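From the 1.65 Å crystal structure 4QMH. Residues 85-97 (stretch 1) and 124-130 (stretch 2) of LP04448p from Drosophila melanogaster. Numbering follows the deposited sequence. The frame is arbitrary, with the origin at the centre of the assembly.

Stretch 1, residues 85-97: ATAMGAGCRNHVR
Stretch 2 (124-130) SFGEKGG

Stretch 1 begins in a helix; Gly-89 is the first residue to leave helical phi/psi; a 3-10 segment then runs from Ala-90 to His-95, and a second helix starts at Val-96. Stretch 2 is the end of a helix, 124-129, with Gly-130 leaving it at positive phi (101/148). The CA atoms of Ala-85 and Phe-125 lie 6.0 Å apart, those of Ala-90 and Gly-129 4.3 Å. No direct hydrogen bond crosses; packing buries 479 Å².

Ala-85 is helical (-60/-47) and points toward stretch 2. Its CB lies 3.5 Å from Ser-124 OG and 3.6 Å from Phe-125 CE1, a fit for a small side chain. Its O accepts from Gly-89 N at 2.9 Å and lies 3.3 Å from Lys-128 CD. Thr-86 (chi1 m) has its CA 3.6 Å from Lys-128 CE. Lys-128 (m, t, t, p) lays its aliphatic chain along this helix, and its NZ donates to Ser-124 OG (chi1 t) at 2.8 Å.

Gly-89 turns at 57/-136, a positive phi that favours glycine. Its O accepts from Cys-92 N at 3.0 Å. Ala-90 (-58/-25) sets its CA 3.3 Å from Lys-128 O in a CA-H...O contact. One water donates to Ala-90 O (3.2 Å) and Gly-129 O (3.0 Å), bridging the stretches.

Cys-92 (chi1 71°, p) is buried and points toward stretch 2. Its SG lies 3.6 Å from Gly-129 N and 4.4 Å from the Phe-125 ring centroid, obliquely. Its CB is 3.6 Å from Phe-125 CE2. Gly-129 (-106/-10) suits this approach: a CB there would clash with Cys-92 SG and Arg-93 N, each at 3.0 Å.

Arg-93 (p, t, t) brings CB 3.6 Å from Gly-129 O, then leads away. His-95 is the N-cap residue. Val-96 (t) packs CG2 4.0 Å from Phe-125 CD2. The Phe-125 ring (chi1 -86°, chi2 71°) thus meets Ala-85, Cys-92 and Val-96.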

# COMPACT_ATOMS: atom_id res chain seq x y z
N ALA A 85 -13.03 0.82 -4.81
CA ALA A 85 -12.98 -0.25 -3.82
C ALA A 85 -14.36 -0.53 -3.27
O ALA A 85 -14.79 -1.69 -3.18
CB ALA A 85 -12.03 0.12 -2.69
N THR A 86 -15.07 0.53 -2.91
CA THR A 86 -16.40 0.40 -2.35
C THR A 86 -17.34 -0.29 -3.35
O THR A 86 -18.10 -1.18 -2.98
CB THR A 86 -16.96 1.77 -1.94
OG1 THR A 86 -16.15 2.31 -0.89
CG2 THR A 86 -18.41 1.64 -1.47
N ALA A 87 -17.25 0.11 -4.61
CA ALA A 87 -18.11 -0.46 -5.66
C ALA A 87 -17.79 -1.93 -5.95
O ALA A 87 -18.67 -2.71 -6.32
CB ALA A 87 -17.98 0.38 -6.95
N MET A 88 -16.54 -2.31 -5.77
CA MET A 88 -16.07 -3.63 -6.20
C MET A 88 -16.10 -4.67 -5.09
O MET A 88 -16.13 -5.88 -5.35
CB MET A 88 -14.66 -3.51 -6.77
CG MET A 88 -14.35 -4.46 -7.89
SD MET A 88 -12.73 -4.08 -8.59
CE MET A 88 -13.12 -2.89 -9.86
N GLY A 89 -16.08 -4.21 -3.84
CA GLY A 89 -16.06 -5.14 -2.72
C GLY A 89 -14.85 -6.06 -2.81
O GLY A 89 -13.75 -5.60 -3.11
N ALA A 90 -15.05 -7.36 -2.57
CA ALA A 90 -13.94 -8.32 -2.55
C ALA A 90 -13.15 -8.36 -3.86
O ALA A 90 -11.98 -8.74 -3.87
CB ALA A 90 -14.44 -9.72 -2.20
N GLY A 91 -13.78 -7.98 -4.96
CA GLY A 91 -13.12 -7.99 -6.25
C GLY A 91 -11.96 -7.02 -6.33
O GLY A 91 -11.15 -7.10 -7.25
N CYS A 92 -11.87 -6.09 -5.39
CA CYS A 92 -10.81 -5.10 -5.48
C CYS A 92 -9.41 -5.74 -5.35
O CYS A 92 -8.44 -5.15 -5.81
CB CYS A 92 -11.00 -3.95 -4.49
SG CYS A 92 -10.74 -4.41 -2.76
N ARG A 93 -9.32 -6.93 -4.76
CA ARG A 93 -8.01 -7.58 -4.61
C ARG A 93 -7.36 -7.82 -5.97
O ARG A 93 -6.13 -7.95 -6.08
CB ARG A 93 -8.12 -8.91 -3.84
CG ARG A 93 -8.85 -9.99 -4.61
CD ARG A 93 -8.69 -11.36 -3.94
NE ARG A 93 -9.34 -12.43 -4.70
CZ ARG A 93 -9.08 -13.73 -4.55
NH1 ARG A 93 -8.17 -14.14 -3.67
NH2 ARG A 93 -9.73 -14.63 -5.29
N ASN A 94 -8.19 -7.90 -7.01
CA ASN A 94 -7.71 -8.16 -8.36
C ASN A 94 -6.78 -7.09 -8.90
O ASN A 94 -6.02 -7.33 -9.84
CB ASN A 94 -8.87 -8.34 -9.35
CG ASN A 94 -9.68 -9.60 -9.10
OD1 ASN A 94 -9.68 -10.15 -8.00
ND2 ASN A 94 -10.40 -10.04 -10.12
N HIS A 95 -6.84 -5.91 -8.30
CA HIS A 95 -6.14 -4.74 -8.83
C HIS A 95 -5.09 -4.18 -7.90
O HIS A 95 -4.49 -3.16 -8.20
CB HIS A 95 -7.16 -3.68 -9.19
CG HIS A 95 -8.20 -4.19 -10.13
ND1 HIS A 95 -7.91 -4.54 -11.43
CD2 HIS A 95 -9.50 -4.52 -9.93
CE1 HIS A 95 -8.99 -5.01 -12.01
NE2 HIS A 95 -9.97 -5.02 -11.12
N VAL A 96 -4.83 -4.89 -6.81
CA VAL A 96 -3.85 -4.45 -5.83
C VAL A 96 -2.45 -4.30 -6.43
O VAL A 96 -1.75 -3.31 -6.19
CB VAL A 96 -3.84 -5.39 -4.60
CG1 VAL A 96 -2.55 -5.24 -3.80
CG2 VAL A 96 -5.06 -5.13 -3.74
N ARG A 97 -2.04 -5.26 -7.25
CA ARG A 97 -0.73 -5.18 -7.89
C ARG A 97 -0.54 -3.90 -8.72
O ARG A 97 0.56 -3.33 -8.76
CB ARG A 97 -0.48 -6.43 -8.73
CG ARG A 97 0.87 -6.49 -9.36
CD ARG A 97 1.04 -7.82 -10.08
NE ARG A 97 2.29 -7.85 -10.82
CZ ARG A 97 3.44 -8.20 -10.28
NH1 ARG A 97 3.50 -8.56 -9.00
NH2 ARG A 97 4.54 -8.19 -11.03
N SER A 124 -8.95 0.63 2.91
CA SER A 124 -10.19 0.22 2.25
C SER A 124 -9.99 -1.04 1.41
O SER A 124 -10.78 -1.98 1.50
CB SER A 124 -10.76 1.33 1.38
OG SER A 124 -11.96 0.87 0.77
N PHE A 125 -8.94 -1.06 0.60
CA PHE A 125 -8.63 -2.25 -0.17
C PHE A 125 -8.34 -3.42 0.76
O PHE A 125 -8.75 -4.55 0.49
CB PHE A 125 -7.45 -2.01 -1.12
CG PHE A 125 -7.85 -1.41 -2.45
CD1 PHE A 125 -8.28 -0.09 -2.55
CD2 PHE A 125 -7.82 -2.19 -3.61
CE1 PHE A 125 -8.66 0.44 -3.77
CE2 PHE A 125 -8.19 -1.65 -4.83
CZ PHE A 125 -8.61 -0.34 -4.91
N GLY A 126 -7.64 -3.15 1.85
CA GLY A 126 -7.28 -4.22 2.78
C GLY A 126 -8.51 -4.87 3.40
O GLY A 126 -8.64 -6.10 3.42
N GLU A 127 -9.42 -4.05 3.89
CA GLU A 127 -10.65 -4.54 4.50
C GLU A 127 -11.54 -5.29 3.52
O GLU A 127 -12.12 -6.32 3.85
CB GLU A 127 -11.43 -3.38 5.11
CG GLU A 127 -10.69 -2.65 6.23
CD GLU A 127 -10.33 -3.56 7.40
OE1 GLU A 127 -10.85 -4.69 7.47
OE2 GLU A 127 -9.52 -3.13 8.25
N LYS A 128 -11.66 -4.76 2.30
CA LYS A 128 -12.60 -5.30 1.33
C LYS A 128 -12.06 -6.53 0.60
O LYS A 128 -12.78 -7.51 0.40
CB LYS A 128 -13.00 -4.21 0.34
CG LYS A 128 -13.77 -3.10 0.99
CD LYS A 128 -13.99 -1.94 0.05
CE LYS A 128 -14.85 -0.87 0.69
NZ LYS A 128 -14.22 -0.31 1.92
N GLY A 129 -10.80 -6.48 0.20
CA GLY A 129 -10.23 -7.54 -0.61
C GLY A 129 -9.28 -8.44 0.15
O GLY A 129 -8.87 -9.48 -0.37
N GLY A 130 -8.93 -8.04 1.37
CA GLY A 130 -7.97 -8.76 2.18
C GLY A 130 -6.60 -8.10 2.14
O GLY A 130 -6.20 -7.50 1.14
O HOH W 1 -10.98 -10.95 -1.86